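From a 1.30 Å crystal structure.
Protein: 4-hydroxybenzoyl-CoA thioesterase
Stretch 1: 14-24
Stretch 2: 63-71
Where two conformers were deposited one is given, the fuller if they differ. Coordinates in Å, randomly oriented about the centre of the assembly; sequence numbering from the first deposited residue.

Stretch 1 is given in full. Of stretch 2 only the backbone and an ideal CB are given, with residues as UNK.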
ATOM      1  N   GLU A  14       6.204   3.187  -4.545  1.00 15.13           N
ATOM      2  CA  GLU A  14       5.174   2.835  -5.526  1.00 15.76           C
ATOM      3  C   GLU A  14       5.682   1.956  -6.668  1.00 15.80           C
ATOM      4  O   GLU A  14       4.841   1.593  -7.534  1.00 16.56           O
ATOM      5  CB  GLU A  14       4.569   4.119  -6.040  1.00 16.91           C
ATOM      6  CG  GLU A  14       3.659   4.824  -5.023  1.00 17.12           C
ATOM      7  CD  GLU A  14       3.325   6.234  -5.424  1.00 17.80           C
ATOM      8  OE1 GLU A  14       4.041   6.987  -6.085  1.00 18.40           O
ATOM      9  OE2 GLU A  14       2.164   6.703  -4.985  1.00 19.66           O
ATOM     10  N   THR A  15       6.973   1.596  -6.637  1.00 16.22           N
ATOM     11  CA  THR A  15       7.537   0.714  -7.695  1.00 16.92           C
ATOM     12  C   THR A  15       7.342  -0.721  -7.410  1.00 20.04           C
ATOM     13  O   THR A  15       7.130  -1.102  -6.239  1.00 19.39           O
ATOM     14  CB  THR A  15       9.038   0.936  -7.858  1.00 18.15           C
ATOM     15  OG1 THR A  15       9.746   0.575  -6.687  1.00 19.21           O
ATOM     16  CG2 THR A  15       9.323   2.338  -8.293  1.00 20.91           C
ATOM     17  N   ASP A  16       7.369  -1.541  -8.420  1.00 19.42           N
ATOM     18  CA  ASP A  16       7.464  -2.957  -8.264  1.00 20.64           C
ATOM     19  C   ASP A  16       8.812  -3.421  -8.813  1.00 22.49           C
ATOM     20  O   ASP A  16       9.653  -2.657  -9.230  1.00 23.86           O
ATOM     21  CB  ASP A  16       6.273  -3.635  -8.787  1.00 21.14           C
ATOM     22  CG  ASP A  16       6.132  -3.606 -10.274  1.00 21.81           C
ATOM     23  OD1 ASP A  16       7.137  -3.235 -10.985  1.00 22.68           O
ATOM     24  OD2 ASP A  16       5.002  -3.800 -10.754  1.00 26.20           O
ATOM     25  N   LYS A  17       8.946  -4.763  -8.758  1.00 23.86           N
ATOM     26  CA  LYS A  17      10.269  -5.339  -9.124  1.00 23.46           C
ATOM     27  C   LYS A  17      10.532  -5.138 -10.670  1.00 28.04           C
ATOM     28  O   LYS A  17      11.765  -5.236 -10.931  1.00 31.77           O
ATOM     29  CB  LYS A  17      10.315  -6.766  -8.696  1.00 26.85           C
ATOM     30  CG  LYS A  17       9.396  -7.703  -9.406  1.00 31.64           C
ATOM     31  CD  LYS A  17       9.858  -9.190  -9.354  1.00 37.02           C
ATOM     32  CE  LYS A  17      11.361  -9.308  -9.434  1.00 45.54           C
ATOM     33  NZ  LYS A  17      11.889 -10.644  -9.839  1.00 47.53           N
ATOM     34  N   MET A  18       9.508  -4.958 -11.548  1.00 28.19           N
ATOM     35  CA  MET A  18       9.802  -4.450 -12.973  1.00 32.34           C
ATOM     36  C   MET A  18      10.460  -2.968 -13.028  1.00 36.72           C
ATOM     37  O   MET A  18      10.932  -2.485 -14.133  1.00 34.08           O
ATOM     38  CB  MET A  18       8.619  -4.667 -13.973  1.00 43.20           C
ATOM     39  CG  MET A  18       7.438  -5.703 -13.818  1.00 44.02           C
ATOM     40  SD  MET A  18       5.986  -5.885 -15.081  1.00 51.73           S
ATOM     41  CE  MET A  18       6.440  -4.398 -15.968  1.00 29.20           C
ATOM     42  N   GLY A  19      10.580  -2.172 -11.942  1.00 27.35           N
ATOM     43  CA  GLY A  19      10.999  -0.802 -11.899  1.00 26.90           C
ATOM     44  C   GLY A  19      10.014   0.224 -12.395  1.00 24.40           C
ATOM     45  O   GLY A  19      10.258   1.472 -12.485  1.00 27.36           O
ATOM     46  N   VAL A  20       8.765  -0.230 -12.541  1.00 20.58           N
ATOM     47  CA  VAL A  20       7.684   0.632 -13.012  1.00 19.39           C
ATOM     48  C   VAL A  20       6.731   0.865 -11.765  1.00 18.46           C
ATOM     49  O   VAL A  20       6.809   0.149 -10.804  1.00 18.80           O
ATOM     50  CB  VAL A  20       6.902   0.043 -14.152  1.00 21.19           C
ATOM     51  CG1 VAL A  20       7.804  -0.299 -15.376  1.00 24.26           C
ATOM     52  CG2 VAL A  20       6.095  -1.146 -13.833  1.00 22.53           C
ATOM     53  N   ILE A  21       5.897   1.836 -11.925  1.00 16.67           N
ATOM     54  CA  ILE A  21       4.821   2.080 -10.964  1.00 16.98           C
ATOM     55  C   ILE A  21       3.853   0.912 -11.024  1.00 15.80           C
ATOM     56  O   ILE A  21       3.307   0.599 -12.031  1.00 16.07           O
ATOM     57  CB  ILE A  21       4.122   3.407 -11.167  1.00 16.27           C
ATOM     58  CG1 ILE A  21       5.141   4.572 -11.131  1.00 20.70           C
ATOM     59  CG2 ILE A  21       2.979   3.588 -10.178  1.00 17.09           C
ATOM     60  CD1 ILE A  21       5.936   4.705 -10.027  1.00 21.71           C
ATOM     61  N   TYR A  22       3.648   0.246  -9.845  1.00 15.31           N
ATOM     62  CA  TYR A  22       2.749  -0.919  -9.752  1.00 14.75           C
ATOM     63  C   TYR A  22       1.376  -0.543 -10.231  1.00 15.17           C
ATOM     64  O   TYR A  22       0.834   0.509  -9.812  1.00 14.97           O
ATOM     65  CB  TYR A  22       2.756  -1.420  -8.328  1.00 15.96           C
ATOM     66  CG  TYR A  22       1.829  -2.602  -8.102  1.00 15.79           C
ATOM     67  CD1 TYR A  22       2.095  -3.829  -8.702  1.00 16.74           C
ATOM     68  CD2 TYR A  22       0.650  -2.474  -7.317  1.00 16.26           C
ATOM     69  CE1 TYR A  22       1.211  -4.927  -8.571  1.00 17.45           C
ATOM     70  CE2 TYR A  22      -0.176  -3.592  -7.120  1.00 17.61           C
ATOM     71  CZ  TYR A  22       0.109  -4.731  -7.814  1.00 16.61           C
ATOM     72  OH  TYR A  22      -0.749  -5.844  -7.593  1.00 18.76           O
ATOM     73  N   HIS A  23       0.732  -1.362 -11.049  1.00 14.45           N
ATOM     74  CA  HIS A  23      -0.491  -1.016 -11.706  1.00 15.68           C
ATOM     75  C   HIS A  23      -1.605  -0.744 -10.673  1.00 15.36           C
ATOM     76  O   HIS A  23      -2.501   0.062 -10.921  1.00 16.28           O
ATOM     77  CB  HIS A  23      -0.951  -2.111 -12.720  1.00 16.09           C
ATOM     78  CG  HIS A  23      -1.424  -3.386 -12.109  1.00 16.63           C
ATOM     79  ND1 HIS A  23      -0.597  -4.358 -11.652  1.00 18.11           N
ATOM     80  CD2 HIS A  23      -2.673  -3.870 -11.926  1.00 16.51           C
ATOM     81  CE1 HIS A  23      -1.341  -5.396 -11.193  1.00 18.54           C
ATOM     82  NE2 HIS A  23      -2.590  -5.112 -11.349  1.00 18.82           N
ATOM     83  N   GLY A  24      -1.559  -1.409  -9.525  1.00 14.54           N
ATOM     84  CA  GLY A  24      -2.569  -1.173  -8.474  1.00 15.24           C
ATOM     85  C   GLY A  24      -2.470   0.144  -7.826  1.00 16.67           C
ATOM     86  O   GLY A  24      -3.447   0.492  -7.101  1.00 18.28           O
ATOM     87  N   UNK A  63      -6.591   2.091 -18.184  0.50 15.71           N
ATOM     88  CA  UNK A  63      -5.964   1.543 -19.392  0.50 15.18           C
ATOM     89  C   UNK A  63      -4.619   2.094 -19.523  0.50 15.58           C
ATOM     90  O   UNK A  63      -4.461   3.332 -19.668  0.50 15.94           O
ATOM     91  CB  UNK A  63      -6.776   1.837 -20.655  0.50 15.18           C
ATOM     92  N   UNK A  64      -3.648   1.198 -19.484  1.00 17.61           N
ATOM     93  CA  UNK A  64      -2.239   1.537 -19.351  1.00 17.25           C
ATOM     94  C   UNK A  64      -1.617   1.610 -20.800  1.00 19.45           C
ATOM     95  O   UNK A  64      -1.452   0.574 -21.420  1.00 24.06           O
ATOM     96  CB  UNK A  64      -1.521   0.507 -18.476  1.00 17.25           C
ATOM     97  N   UNK A  65      -1.251   2.770 -21.254  1.00 20.34           N
ATOM     98  CA  UNK A  65      -0.662   2.906 -22.616  1.00 20.14           C
ATOM     99  C   UNK A  65       0.763   2.821 -22.568  1.00 20.66           C
ATOM    100  O   UNK A  65       1.353   2.273 -23.587  1.00 25.09           O
ATOM    101  CB  UNK A  65      -1.047   4.221 -23.296  1.00 20.14           C
ATOM    102  N   UNK A  66       1.457   3.326 -21.588  1.00 19.91           N
ATOM    103  CA  UNK A  66       2.895   3.313 -21.421  1.00 22.30           C
ATOM    104  C   UNK A  66       3.197   3.028 -19.995  1.00 23.99           C
ATOM    105  O   UNK A  66       2.566   3.638 -19.097  1.00 24.74           O
ATOM    106  CB  UNK A  66       3.534   4.631 -21.863  1.00 22.30           C
ATOM    107  N   UNK A  67       4.193   2.239 -19.671  1.00 24.01           N
ATOM    108  CA  UNK A  67       4.730   2.150 -18.322  1.00 23.50           C
ATOM    109  C   UNK A  67       5.232   3.459 -17.785  1.00 24.17           C
ATOM    110  O   UNK A  67       5.756   4.347 -18.608  1.00 26.36           O
ATOM    111  CB  UNK A  67       5.865   1.125 -18.280  1.00 23.50           C
ATOM    112  N   UNK A  68       5.141   3.747 -16.519  1.00 22.47           N
ATOM    113  CA  UNK A  68       5.741   4.894 -15.841  1.00 21.38           C
ATOM    114  C   UNK A  68       6.904   4.368 -15.023  1.00 24.34           C
ATOM    115  O   UNK A  68       6.735   3.517 -14.091  1.00 19.90           O
ATOM    116  CB  UNK A  68       4.729   5.634 -14.964  1.00 21.38           C
ATOM    117  N   UNK A  69       8.152   4.717 -15.488  1.00 27.06           N
ATOM    118  CA  UNK A  69       9.371   4.286 -14.795  1.00 26.34           C
ATOM    119  C   UNK A  69       9.720   5.328 -13.782  1.00 26.90           C
ATOM    120  O   UNK A  69       9.734   6.529 -14.028  1.00 26.01           O
ATOM    121  CB  UNK A  69      10.534   4.060 -15.763  1.00 26.34           C
ATOM    122  N   UNK A  70       9.953   4.921 -12.543  1.00 31.14           N
ATOM    123  CA  UNK A  70      10.377   5.773 -11.480  1.00 25.28           C
ATOM    124  C   UNK A  70      11.970   6.229 -11.729  1.00 24.16           C
ATOM    125  O   UNK A  70      12.728   5.394 -12.209  1.00 31.04           O
ATOM    126  CB  UNK A  70      10.178   5.019 -10.163  1.00 25.28           C
ATOM    127  N   UNK A  71      12.317   7.410 -11.363  1.00 23.18           N
ATOM    128  CA  UNK A  71      11.571   8.532 -10.885  1.00 23.27           C
ATOM    129  C   UNK A  71      10.678   9.170 -12.019  1.00 25.03           C
ATOM    130  O   UNK A  71      11.016   9.057 -13.238  1.00 25.82           O
ATOM    131  CB  UNK A  71      12.545   9.562 -10.309  1.00 23.27           C
TER

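Position 63 lies in an extended strand, and its ideal CB has nothing of stretch 1 within 5.5 Å. This contact sets no rule there, and many side chains would serve. The deposited residue is Asn63, whose OD1 accepts a 3.0 Å hydrogen bond from NZ of the residue at 65.

At position 64 the strand continues, and CA-to-CB points toward stretch 1, yet the CB itself reaches nothing. Across the gap waits the carbonyl oxygen of His23, an acceptor. A short side chain would leave it untouched, so a long one ending in a donor suits best: tyrosine, perhaps lysine or arginine. The residue is Tyr64. Its ring spans the gap, and OH donates to His23 O at 2.8 Å; the same OH lies 3.5 Å from His23 CB, at the edge of the imidazole and near its plane.

Positions 65 and 66 are out of reach of stretch 1 and favour whatever suits open space, polar or charged residues included. They are Lys65, the donor to Asn63, and Lys66.

Position 67 points toward stretch 1, with its ideal CB only 3.8 Å from Val20 CG1. Contact is made by the CB itself, so a small residue such as alanine, serine or threonine is enough. Ser67 is deposited; its CB lies 3.7 Å from Val20 CG1.

At 68 the backbone does much of the work: its carbonyl oxygen accepts a hydrogen bond from Ile21 N at 2.9 Å and receives a CA-H...O contact from Val20 CA at 3.2 Å. Neither interaction asks anything of the side chain. CA-to-CB runs sideways, but the ideal CB is 4.0 Å from Ile21 CG1, which calls for an aliphatic partner: valine, leucine or isoleucine. The choice is Ile68, with CG2 3.9 Å from Ile21 CG1. A water joins the backbones beside it, donating to Ile21 O at 2.8 Å and accepting from Ile68 N at 3.3 Å.

Position 69 forms a single beta bridge with Val20, the CA atoms 4.4 Å apart. CA-to-CB points away, so a small side chain would add little, whereas a long apolar or aromatic one could fold back over Val20. Phe69, with chi1 in m, does so: Val20 CG1 sits over one ring face, 3.9 Å from the ring centroid and 21° off its normal, a CH-pi contact.

Position 70 points toward stretch 1 into tight quarters, its ideal CB 3.4 Å from Thr15 CG2 and 4.3 Å from Ile21 CD1. A side chain that leads away after CB is one solution, and several aromatic or long residues could follow it. Tyr70, with chi1 in t, takes that course: CB packs 3.4 Å from Thr15 CG2 while the end of the ring leads away. Its N gives Gly19 O a weak 3.5 Å hydrogen bond.

Position 71 points away, free of stretch 1, but the peptide before it is cis, which strongly suggests proline. Pro71 it is.

Stretch 2 (63-71) NYKKSIFYP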
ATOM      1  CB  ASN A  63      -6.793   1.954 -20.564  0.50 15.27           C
ATOM      2  CG  ASN A  63      -6.361   1.242 -21.832  0.50 18.83           C
ATOM      3  OD1 ASN A  63      -5.431   1.625 -22.435  0.50 22.98           O
ATOM      4  ND2 ASN A  63      -6.939   0.076 -22.078  0.50 24.86           N
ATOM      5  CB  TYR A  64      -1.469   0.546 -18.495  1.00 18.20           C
ATOM      6  CG  TYR A  64      -2.102   0.379 -17.065  1.00 16.54           C
ATOM      7  CD1 TYR A  64      -3.072  -0.566 -16.899  1.00 16.56           C
ATOM      8  CD2 TYR A  64      -1.660   1.062 -16.025  1.00 16.90           C
ATOM      9  CE1 TYR A  64      -3.688  -0.751 -15.649  1.00 16.55           C
ATOM     10  CE2 TYR A  64      -2.233   0.877 -14.731  1.00 16.46           C
ATOM     11  CZ  TYR A  64      -3.205  -0.033 -14.584  1.00 16.21           C
ATOM     12  OH  TYR A  64      -3.877  -0.227 -13.364  1.00 18.56           O
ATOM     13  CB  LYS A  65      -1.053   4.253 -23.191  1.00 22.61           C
ATOM     14  CG  LYS A  65      -2.465   4.669 -23.210  1.00 27.42           C
ATOM     15  CD  LYS A  65      -3.444   3.834 -23.855  1.00 30.55           C
ATOM     16  CE  LYS A  65      -4.818   4.576 -23.663  1.00 36.64           C
ATOM     17  NZ  LYS A  65      -5.925   3.923 -24.351  1.00 42.49           N
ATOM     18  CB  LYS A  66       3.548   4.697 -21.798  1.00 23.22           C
ATOM     19  CG  LYS A  66       3.369   5.093 -23.227  1.00 29.97           C
ATOM     20  CD  LYS A  66       4.219   6.331 -23.490  1.00 34.24           C
ATOM     21  CE  LYS A  66       4.923   6.317 -24.844  1.00 53.79           C
ATOM     22  NZ  LYS A  66       3.939   6.690 -25.881  1.00 53.50           N
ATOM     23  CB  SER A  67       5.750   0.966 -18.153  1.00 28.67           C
ATOM     24  OG  SER A  67       5.062  -0.248 -18.300  1.00 33.33           O
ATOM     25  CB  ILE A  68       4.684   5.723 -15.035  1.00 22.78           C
ATOM     26  CG1 ILE A  68       3.582   6.199 -16.013  1.00 23.22           C
ATOM     27  CG2 ILE A  68       5.264   6.838 -14.268  1.00 24.87           C
ATOM     28  CD1 ILE A  68       2.400   6.900 -15.370  1.00 20.82           C
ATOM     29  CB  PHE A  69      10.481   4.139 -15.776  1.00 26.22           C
ATOM     30  CG  PHE A  69      10.315   2.939 -16.742  1.00 29.82           C
ATOM     31  CD1 PHE A  69       9.611   3.121 -17.900  1.00 28.90           C
ATOM     32  CD2 PHE A  69      10.887   1.728 -16.445  1.00 33.50           C
ATOM     33  CE1 PHE A  69       9.432   2.071 -18.781  1.00 35.12           C
ATOM     34  CE2 PHE A  69      10.775   0.633 -17.341  1.00 33.90           C
ATOM     35  CZ  PHE A  69      10.001   0.834 -18.485  1.00 38.13           C
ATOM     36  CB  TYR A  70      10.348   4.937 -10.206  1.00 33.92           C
ATOM     37  CG  TYR A  70      10.963   5.673  -9.057  1.00 24.89           C
ATOM     38  CD1 TYR A  70      10.258   6.552  -8.299  1.00 27.16           C
ATOM     39  CD2 TYR A  70      12.378   5.604  -8.824  1.00 30.39           C
ATOM     40  CE1 TYR A  70      10.851   7.316  -7.328  1.00 27.52           C
ATOM     41  CE2 TYR A  70      12.962   6.331  -7.818  1.00 26.03           C
ATOM     42  CZ  TYR A  70      12.096   7.128  -7.011  1.00 28.62           C
ATOM     43  OH  TYR A  70      12.714   7.869  -6.076  1.00 29.87           O
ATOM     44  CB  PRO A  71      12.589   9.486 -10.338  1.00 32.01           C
ATOM     45  CG  PRO A  71      13.718   9.259 -11.246  1.00 29.86           C
ATOM     46  CD  PRO A  71      13.735   7.799 -11.611  1.00 29.04           C
TER
HETATM   47  O   HOH W   1       3.507   1.710 -14.556  1.00 18.73           O
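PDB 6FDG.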